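PDB 3TAH: ferrous iron uptake transporter protein B from Streptococcus thermophilus, which probably drives GTP-dependent uptake of ferrous iron across the cell membrane, the chain here being its cytosolic nucleotide-binding G-protein region. Local coordinates for residues A[20-25]-A[146-151]; A[42-45]-A[51-54]; A[109-114]-A[155-160]. The protein carries 1 engineered substitution. All coordinates share one frame; numbering follows the deposited sequence.

Contact 1 (A[20-25]-A[146-151]); sequences FNLITG and LKQTGV. With BGO (3'-O-(N-methylanthraniloyl)guanosine-5'-diphosphate), chain C.
L22 reaches from helix 16-24 to the loop ahead of helix 151-159 and points both methyls at it. L22 CD2 lies against the amide end of Q148, 3.7 Å from Q148 CD, while L22 CD1 sits where V151 and the Q148 CG come together, 4.0 Å from V151 CG2. The L22 side chain crosses V151 at about a right angle, with CG turned anti to the carbonyl carbon (chi1 -81°), a setting that carries both methyls outward to the loop. Q148 is extended beyond CG, and its CG, CD, OE1 and NE2 all come within 4 Å of the single methyl L22 CD2; apolar carbon thus lies against the amide of an exposed glutamine.

Next along the helix, I23 brings CG1 within 3.5 Å of V151 CG1, a close approach between two buried side chains. V151 has CG1 anti to its own N (chi1 179°), which sends one methyl to I23 and leaves CG2 for L22.

The helix is the one that follows the P-loop of this GTPase fold, and the loop belongs to the guanine end of the same nucleotide site. There L146 lays CB against one face of the base, 3.7 Å from N1 of the bound mant-GDP, and brings CD2 to 3.4 Å from the exocyclic N2. Q148 and T149 form a G1 bulge opposite S144, and G150, with positive phi, is the N-cap of helix 151-159. At the end of helix 16-24, T24 OG1 returns to F20 O at 2.8 Å, reaching it from the face opposite to T24 N.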
loop_
_atom_site.group_PDB
_atom_site.type_symbol
_atom_site.label_atom_id
_atom_site.label_comp_id
_atom_site.label_asym_id
_atom_site.label_seq_id
_atom_site.Cartn_x
_atom_site.Cartn_y
_atom_site.Cartn_z
ATOM N N PHE A 20 -11.776 -10.278 6.723
ATOM C CA PHE A 20 -10.936 -11.063 7.634
ATOM C C PHE A 20 -11.724 -12.213 8.273
ATOM O O PHE A 20 -11.270 -13.373 8.280
ATOM C CB PHE A 20 -10.327 -10.180 8.728
ATOM C CG PHE A 20 -9.399 -10.930 9.638
ATOM C CD1 PHE A 20 -8.101 -11.212 9.238
ATOM C CD2 PHE A 20 -9.829 -11.378 10.884
ATOM C CE1 PHE A 20 -7.225 -11.925 10.070
ATOM C CE2 PHE A 20 -8.951 -12.089 11.726
ATOM C CZ PHE A 20 -7.646 -12.353 11.307
ATOM N N ASN A 21 -12.900 -11.884 8.803
ATOM C CA ASN A 21 -13.765 -12.883 9.460
ATOM C C ASN A 21 -14.249 -13.962 8.511
ATOM O O ASN A 21 -14.263 -15.133 8.885
ATOM C CB ASN A 21 -14.937 -12.206 10.189
ATOM C CG ASN A 21 -14.481 -11.382 11.375
ATOM O OD1 ASN A 21 -13.402 -11.609 11.919
ATOM N ND2 ASN A 21 -15.299 -10.416 11.788
ATOM N N LEU A 22 -14.623 -13.586 7.284
ATOM C CA LEU A 22 -14.999 -14.575 6.271
ATOM C C LEU A 22 -13.847 -15.499 5.883
ATOM O O LEU A 22 -14.025 -16.713 5.762
ATOM C CB LEU A 22 -15.518 -13.898 5.001
ATOM C CG LEU A 22 -16.963 -13.427 4.990
ATOM C CD1 LEU A 22 -17.226 -12.627 3.719
ATOM C CD2 LEU A 22 -17.897 -14.645 5.078
ATOM N N ILE A 23 -12.670 -14.917 5.687
ATOM C CA ILE A 23 -11.507 -15.652 5.201
ATOM C C ILE A 23 -10.957 -16.625 6.243
ATOM O O ILE A 23 -10.542 -17.730 5.875
ATOM C CB ILE A 23 -10.367 -14.693 4.756
ATOM C CG1 ILE A 23 -10.787 -13.879 3.530
ATOM C CG2 ILE A 23 -9.101 -15.480 4.405
ATOM C CD1 ILE A 23 -9.968 -12.615 3.338
ATOM N N THR A 24 -10.946 -16.197 7.504
ATOM C CA THR A 24 -10.384 -16.983 8.607
ATOM C C THR A 24 -11.413 -17.735 9.455
ATOM O O THR A 24 -11.035 -18.659 10.190
ATOM C CB THR A 24 -9.546 -16.115 9.574
ATOM O OG1 THR A 24 -10.385 -15.179 10.274
ATOM C CG2 THR A 24 -8.431 -15.399 8.808
ATOM N N GLY A 25 -12.685 -17.346 9.367
ATOM C CA GLY A 25 -13.711 -17.907 10.243
ATOM C C GLY A 25 -13.439 -17.533 11.689
ATOM O O GLY A 25 -12.853 -16.483 11.974
ATOM N N LEU A 146 -20.623 -8.745 2.358
ATOM C CA LEU A 146 -22.037 -8.979 2.705
ATOM C C LEU A 146 -22.605 -10.183 1.944
ATOM O O LEU A 146 -23.069 -11.167 2.550
ATOM C CB LEU A 146 -22.884 -7.724 2.438
ATOM C CG LEU A 146 -24.404 -7.855 2.666
ATOM C CD1 LEU A 146 -24.700 -8.279 4.095
ATOM C CD2 LEU A 146 -25.096 -6.549 2.334
ATOM N N LYS A 147 -22.537 -10.111 0.619
ATOM C CA LYS A 147 -23.049 -11.166 -0.254
ATOM C C LYS A 147 -22.160 -12.405 -0.287
ATOM O O LYS A 147 -22.567 -13.431 -0.823
ATOM C CB LYS A 147 -23.249 -10.649 -1.684
ATOM C CG LYS A 147 -24.102 -9.384 -1.811
ATOM C CD LYS A 147 -25.533 -9.572 -1.307
ATOM C CE LYS A 147 -26.273 -8.243 -1.212
ATOM N NZ LYS A 147 -27.569 -8.395 -0.470
ATOM N N GLN A 148 -20.952 -12.301 0.262
ATOM C CA GLN A 148 -19.982 -13.393 0.316
ATOM C C GLN A 148 -19.595 -13.872 -1.093
ATOM O O GLN A 148 -19.724 -15.058 -1.419
ATOM C CB GLN A 148 -20.488 -14.528 1.227
ATOM C CG GLN A 148 -20.914 -14.020 2.614
ATOM C CD GLN A 148 -21.245 -15.115 3.625
ATOM O OE1 GLN A 148 -20.971 -16.292 3.407
ATOM N NE2 GLN A 148 -21.832 -14.716 4.749
ATOM N N THR A 149 -19.127 -12.930 -1.914
ATOM C CA THR A 149 -18.691 -13.186 -3.288
ATOM C C THR A 149 -17.268 -12.676 -3.528
ATOM O O THR A 149 -16.867 -11.643 -2.973
ATOM C CB THR A 149 -19.625 -12.527 -4.327
ATOM O OG1 THR A 149 -19.701 -11.111 -4.116
ATOM C CG2 THR A 149 -21.034 -13.130 -4.260
ATOM N N GLY A 150 -16.511 -13.410 -4.338
ATOM C CA GLY A 150 -15.145 -13.006 -4.725
ATOM C C GLY A 150 -14.051 -13.257 -3.700
ATOM O O GLY A 150 -12.866 -13.035 -3.975
ATOM N N VAL A 151 -14.436 -13.742 -2.522
ATOM C CA VAL A 151 -13.513 -13.846 -1.393
ATOM C C VAL A 151 -12.438 -14.906 -1.645
ATOM O O VAL A 151 -11.240 -14.609 -1.543
ATOM C CB VAL A 151 -14.277 -14.094 -0.061
ATOM C CG1 VAL A 151 -13.319 -14.221 1.108
ATOM C CG2 VAL A 151 -15.253 -12.969 0.208
HETATM C "C'" BGO C . -21.987 -2.685 9.621
HETATM N N1 BGO C . -20.896 -4.900 1.203
HETATM C C2 BGO C . -21.810 -4.234 2.050
HETATM N N2 BGO C . -23.013 -3.905 1.598
HETATM N N3 BGO C . -21.452 -3.931 3.307
HETATM C C4 BGO C . -20.225 -4.278 3.753
HETATM C C5 BGO C . -19.278 -4.939 2.961
HETATM C C6 BGO C . -19.622 -5.265 1.649
HETATM O O6 BGO C . -18.844 -5.854 0.887
HETATM N N7 BGO C . -18.196 -5.117 3.718
HETATM C C8 BGO C . -18.414 -4.601 4.929
HETATM N N9 BGO C . -19.657 -4.100 4.933
HETATM P PA BGO C . -15.958 -3.419 8.515
HETATM P PB BGO C . -13.257 -2.331 8.650
HETATM C "C1'" BGO C . -23.406 -2.127 9.866
HETATM O "O1'" BGO C . -21.507 -3.534 10.361
HETATM O O1A BGO C . -15.568 -4.782 8.146
HETATM C C1B BGO C . -20.384 -3.418 5.959
HETATM O O1B BGO C . -12.443 -1.991 7.484
HETATM C "C2'" BGO C . -24.272 -2.727 10.792
HETATM N "N2'" BGO C . -23.920 -3.797 11.512
HETATM O "O2'" BGO C . -21.150 -4.830 7.676
HETATM O O2A BGO C . -16.287 -3.098 9.944
HETATM C C2B BGO C . -20.223 -3.818 7.337
HETATM O O2B BGO C . -12.945 -3.606 9.271
HETATM C "C3'" BGO C . -25.539 -2.180 10.966
HETATM O "O3'" BGO C . -21.290 -2.271 8.598
HETATM O O3A BGO C . -14.794 -2.372 8.077
HETATM C C3B BGO C . -20.003 -2.905 8.460
HETATM O O3B BGO C . -13.374 -1.206 9.634
HETATM C "C4'" BGO C . -25.943 -1.078 10.236
HETATM O "O4'" BGO C . -19.690 -2.129 6.123
HETATM C C4B BGO C . -19.366 -1.829 7.583
HETATM C "C5'" BGO C . -25.094 -0.477 9.314
HETATM O "O5'" BGO C . -17.203 -2.980 7.593
HETATM C C5B BGO C . -17.838 -1.697 7.711
HETATM C "C6'" BGO C . -23.813 -1.010 9.130
HETATM C "CM'" BGO C . -24.552 -4.145 12.798
#

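Contact 2 (A[42-45]-A[51-54]); sequences SGLV and LEIQ
G43 and I53 form the hydrogen-bonded pair at the middle of this antiparallel hairpin: I53 N gives to G43 O at 2.8 Å, nearly straight down the carbonyl, and G43 N to I53 O at 3.1 Å. A third rung runs from V45 N to L51 O at 2.8 Å, its donor tilted 23° from the carbonyl plane. L44 faces E52 between the rungs and S42 faces Q54 beyond G43-I53, both as non-hydrogen-bonded pairs, with the CA of S42 and of L44 adding CA-H...O contacts to I53 O and L51 O.

On the face holding S42, L44 and E52, a water bridges the polar ends, 2.7 Å from S42 OG and donating to E52 OE1 at 2.8 Å. E52 is extended, CG anti to its N (chi1 -176°), which brings the carboxylate beside S42; L44 CD2 packs against E52 CB at 3.8 Å.

V45 works the other face. V45 CG2 touches both L51 CB, at a tight 3.5 Å, and I53 CD1 at 3.6 Å.

Farther out, E52 OE1 has a long, weak ion pair with R29, and E52 OE2 lies close to the like-charged E5. Strands 28-32 and 4-10 flank the hairpin by backbone bonds. Helix 16-24 packs on V45 and I53 through I23 and F20, and helix 151-159 on V45 and L51 through V155 and A159.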
loop_
_atom_site.group_PDB
_atom_site.type_symbol
_atom_site.label_atom_id
_atom_site.label_comp_id
_atom_site.label_asym_id
_atom_site.label_seq_id
_atom_site.Cartn_x
_atom_site.Cartn_y
_atom_site.Cartn_z
ATOM N N SER A 42 -4.146 -12.147 13.723
ATOM C CA SER A 42 -3.906 -12.979 12.561
ATOM C C SER A 42 -4.785 -14.209 12.614
ATOM O O SER A 42 -5.352 -14.538 13.662
ATOM C CB SER A 42 -2.444 -13.394 12.495
ATOM O OG SER A 42 -2.109 -14.211 13.608
ATOM N N GLY A 43 -4.877 -14.869 11.466
ATOM C CA GLY A 43 -5.624 -16.121 11.324
ATOM C C GLY A 43 -5.220 -16.861 10.074
ATOM O O GLY A 43 -4.787 -16.244 9.098
ATOM N N LEU A 44 -5.352 -18.189 10.095
ATOM C CA LEU A 44 -5.095 -19.012 8.923
ATOM C C LEU A 44 -6.301 -18.970 7.988
ATOM O O LEU A 44 -7.443 -18.844 8.448
ATOM C CB LEU A 44 -4.790 -20.455 9.332
ATOM C CG LEU A 44 -3.559 -20.632 10.242
ATOM C CD1 LEU A 44 -3.319 -22.130 10.534
ATOM C CD2 LEU A 44 -2.307 -19.985 9.656
ATOM N N VAL A 45 -6.060 -19.079 6.684
ATOM C CA VAL A 45 -7.173 -19.090 5.720
ATOM C C VAL A 45 -7.953 -20.397 5.942
ATOM O O VAL A 45 -7.385 -21.471 5.827
ATOM C CB VAL A 45 -6.697 -18.948 4.280
ATOM C CG1 VAL A 45 -7.859 -19.087 3.290
ATOM C CG2 VAL A 45 -6.022 -17.587 4.086
ATOM N N LEU A 51 -1.948 -20.739 4.181
ATOM C CA LEU A 51 -1.961 -19.286 4.040
ATOM C C LEU A 51 -2.303 -18.631 5.369
ATOM O O LEU A 51 -3.305 -18.988 6.005
ATOM C CB LEU A 51 -2.996 -18.851 2.999
ATOM C CG LEU A 51 -2.995 -19.525 1.628
ATOM C CD1 LEU A 51 -4.103 -18.911 0.778
ATOM C CD2 LEU A 51 -1.654 -19.429 0.924
ATOM N N GLU A 52 -1.487 -17.670 5.797
ATOM C CA GLU A 52 -1.795 -16.916 7.009
ATOM C C GLU A 52 -2.114 -15.465 6.668
ATOM O O GLU A 52 -1.384 -14.831 5.902
ATOM C CB GLU A 52 -0.630 -16.955 7.982
ATOM C CG GLU A 52 -0.920 -16.267 9.308
ATOM C CD GLU A 52 0.108 -16.613 10.373
ATOM O OE1 GLU A 52 -0.273 -17.109 11.453
ATOM O OE2 GLU A 52 1.301 -16.392 10.120
ATOM N N ILE A 53 -3.195 -14.956 7.244
ATOM C CA ILE A 53 -3.594 -13.566 7.081
ATOM C C ILE A 53 -3.080 -12.796 8.291
ATOM O O ILE A 53 -3.442 -13.094 9.436
ATOM C CB ILE A 53 -5.124 -13.414 6.974
ATOM C CG1 ILE A 53 -5.684 -14.337 5.877
ATOM C CG2 ILE A 53 -5.513 -11.980 6.735
ATOM C CD1 ILE A 53 -5.070 -14.184 4.520
ATOM N N GLN A 54 -2.215 -11.824 8.033
ATOM C CA GLN A 54 -1.792 -10.891 9.051
ATOM C C GLN A 54 -2.684 -9.679 8.890
ATOM O O GLN A 54 -2.520 -8.910 7.926
ATOM C CB GLN A 54 -0.315 -10.494 8.880
ATOM C CG GLN A 54 0.177 -9.494 9.927
ATOM C CD GLN A 54 0.053 -10.029 11.331
ATOM O OE1 GLN A 54 0.751 -10.959 11.687
ATOM N NE2 GLN A 54 -0.846 -9.448 12.131
HETATM O O HOH W 1 -2.608 -16.753 12.908
#

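Contact 3 (A[109-114]-A[155-160]); sequences PVTIAL and VKKAAH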
loop_
_atom_site.group_PDB
_atom_site.type_symbol
_atom_site.label_atom_id
_atom_site.label_comp_id
_atom_site.label_asym_id
_atom_site.label_seq_id
_atom_site.Cartn_x
_atom_site.Cartn_y
_atom_site.Cartn_z
ATOM N N PRO A 109 4.261 -7.197 -3.481
ATOM C CA PRO A 109 3.174 -7.162 -4.486
ATOM C C PRO A 109 1.781 -7.056 -3.894
ATOM O O PRO A 109 1.453 -7.794 -2.956
ATOM C CB PRO A 109 3.350 -8.482 -5.234
ATOM C CG PRO A 109 4.805 -8.669 -5.179
ATOM C CD PRO A 109 5.186 -8.310 -3.783
ATOM N N VAL A 110 1.006 -6.129 -4.445
ATOM C CA VAL A 110 -0.344 -5.828 -3.990
ATOM C C VAL A 110 -1.384 -6.529 -4.858
ATOM O O VAL A 110 -1.231 -6.572 -6.080
ATOM C CB VAL A 110 -0.575 -4.291 -4.015
ATOM C CG1 VAL A 110 -2.036 -3.938 -3.830
ATOM C CG2 VAL A 110 0.317 -3.626 -2.955
ATOM N N THR A 111 -2.414 -7.090 -4.207
ATOM C CA THR A 111 -3.619 -7.616 -4.846
ATOM C C THR A 111 -4.785 -6.855 -4.183
ATOM O O THR A 111 -4.814 -6.725 -2.960
ATOM C CB THR A 111 -3.773 -9.124 -4.624
ATOM O OG1 THR A 111 -2.724 -9.824 -5.310
ATOM C CG2 THR A 111 -5.139 -9.617 -5.119
ATOM N N ILE A 112 -5.735 -6.351 -4.969
ATOM C CA ILE A 112 -6.835 -5.544 -4.419
ATOM C C ILE A 112 -8.126 -6.348 -4.337
ATOM O O ILE A 112 -8.509 -6.955 -5.333
ATOM C CB ILE A 112 -7.091 -4.267 -5.253
ATOM C CG1 ILE A 112 -5.935 -3.265 -5.111
ATOM C CG2 ILE A 112 -8.411 -3.602 -4.841
ATOM C CD1 ILE A 112 -6.074 -2.017 -6.042
ATOM N N ALA A 113 -8.769 -6.357 -3.159
ATOM C CA ALA A 113 -10.150 -6.823 -3.005
ATOM C C ALA A 113 -10.958 -5.540 -3.137
ATOM O O ALA A 113 -10.952 -4.701 -2.244
ATOM C CB ALA A 113 -10.400 -7.501 -1.645
ATOM N N LEU A 114 -11.643 -5.400 -4.268
ATOM C CA LEU A 114 -12.435 -4.228 -4.572
ATOM C C LEU A 114 -13.783 -4.544 -3.949
ATOM O O LEU A 114 -14.660 -5.119 -4.613
ATOM C CB LEU A 114 -12.504 -3.999 -6.088
ATOM C CG LEU A 114 -13.336 -2.796 -6.561
ATOM C CD1 LEU A 114 -12.696 -1.505 -6.075
ATOM C CD2 LEU A 114 -13.513 -2.753 -8.074
ATOM N N VAL A 155 -8.303 -14.217 -2.391
ATOM C CA VAL A 155 -7.291 -14.884 -1.558
ATOM C C VAL A 155 -6.347 -15.727 -2.431
ATOM O O VAL A 155 -5.119 -15.687 -2.239
ATOM C CB VAL A 155 -7.928 -15.711 -0.404
ATOM C CG1 VAL A 155 -6.886 -16.624 0.280
ATOM C CG2 VAL A 155 -8.560 -14.782 0.615
ATOM N N LYS A 156 -6.899 -16.458 -3.402
ATOM C CA LYS A 156 -6.092 -17.245 -4.347
ATOM C C LYS A 156 -5.117 -16.395 -5.167
ATOM O O LYS A 156 -3.939 -16.756 -5.360
ATOM C CB LYS A 156 -6.998 -18.026 -5.310
ATOM C CG LYS A 156 -6.246 -19.001 -6.239
ATOM C CD LYS A 156 -7.207 -19.849 -7.070
ATOM C CE LYS A 156 -6.452 -20.756 -8.034
ATOM N NZ LYS A 156 -7.392 -21.506 -8.922
ATOM N N LYS A 157 -5.620 -15.272 -5.664
ATOM C CA LYS A 157 -4.816 -14.340 -6.431
ATOM C C LYS A 157 -3.676 -13.785 -5.588
ATOM O O LYS A 157 -2.509 -13.809 -6.022
ATOM C CB LYS A 157 -5.694 -13.212 -6.974
ATOM C CG LYS A 157 -5.016 -12.192 -7.882
ATOM C CD LYS A 157 -4.299 -12.816 -9.073
ATOM C CE LYS A 157 -5.266 -13.513 -10.012
ATOM N NZ LYS A 157 -4.574 -13.910 -11.275
ATOM N N ALA A 158 -4.006 -13.307 -4.385
ATOM C CA ALA A 158 -3.003 -12.772 -3.469
ATOM C C ALA A 158 -1.953 -13.831 -3.166
ATOM O O ALA A 158 -0.751 -13.533 -3.185
ATOM C CB ALA A 158 -3.643 -12.251 -2.173
ATOM N N ALA A 159 -2.401 -15.063 -2.911
ATOM C CA ALA A 159 -1.480 -16.174 -2.616
ATOM C C ALA A 159 -0.483 -16.484 -3.737
ATOM O O ALA A 159 0.610 -16.987 -3.435
ATOM C CB ALA A 159 -2.253 -17.445 -2.214
ATOM N N HIS A 160 -0.844 -16.176 -4.992
ATOM C CA HIS A 160 0.015 -16.399 -6.170
ATOM C C HIS A 160 0.656 -15.129 -6.734
ATOM O O HIS A 160 1.220 -15.157 -7.825
ATOM C CB HIS A 160 -0.783 -17.123 -7.263
ATOM C CG HIS A 160 -1.104 -18.537 -6.900
ATOM N ND1 HIS A 160 -2.272 -18.892 -6.261
ATOM C CD2 HIS A 160 -0.395 -19.682 -7.055
ATOM C CE1 HIS A 160 -2.278 -20.197 -6.050
ATOM N NE2 HIS A 160 -1.149 -20.700 -6.517
#
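T111 sets its side chain against the backbone of helix 151-159 at A158. OG1 of T111 comes to 3.5 Å from A158 CA, so the hydroxyl lies over the helix backbone, while T111 CB passes 4.0 Å from A158 CB. The methyl takes the neighbouring position: T111 CG2 touches K157 CG at 3.8 Å, the two side chains crossing at about a right angle. The threonine holds OG1 anti to its carbonyl carbon and CG2 anti to its N (chi1 -67°), and the two branches thus divide between A158 and K157.

K157 starts toward the strand and then turns off. Bent at chi2 and chi3, it leads its amine away, leaving only the beginning of the aliphatic chain on T111. A158, small and buried, lets the helix come close: its CA is 5.4 Å from that of T111, the nearest such pair between 109-114 and 155-160.

The last turn is fastened by H160, where the helix ends. H160 ND1 donates to K156 O at 2.9 Å, with the carbonyl oxygen close to the ring plane (8° out of it), and this helps to hold the imidazole in its rotation beside the helix end.

This is strand-on-helix packing in the parallel part of the mixed sheet of this G domain. Strand 110-115 runs between 83-89 and 140-142, bonded by its backbone to both. Helix 151-159 packs on the T111 side, whereas V110, I112 and L114 turn to helices 93-105 and 129-136.

Helix 151-159 ties the three contacts together: its start, V151, belongs to contact 1, and its later turns carry contact 3 and press on contact 2. V155 is the shared piece, with CG2 3.8 Å from I23 CD1 of contact 1 and CG1 3.6 Å from L51 CD1 of contact 2. Contacts 1 and 2 also meet directly, F20 CD1 lying 3.7 Å from I53 CG2 and I23 CG2 3.7 Å from V45 CG2. The centres stand about 13 to 14 Å apart. The nucleotide touches contact 1 through L146, whereas the side chain of I53 in contact 2 stays about 11 Å from it.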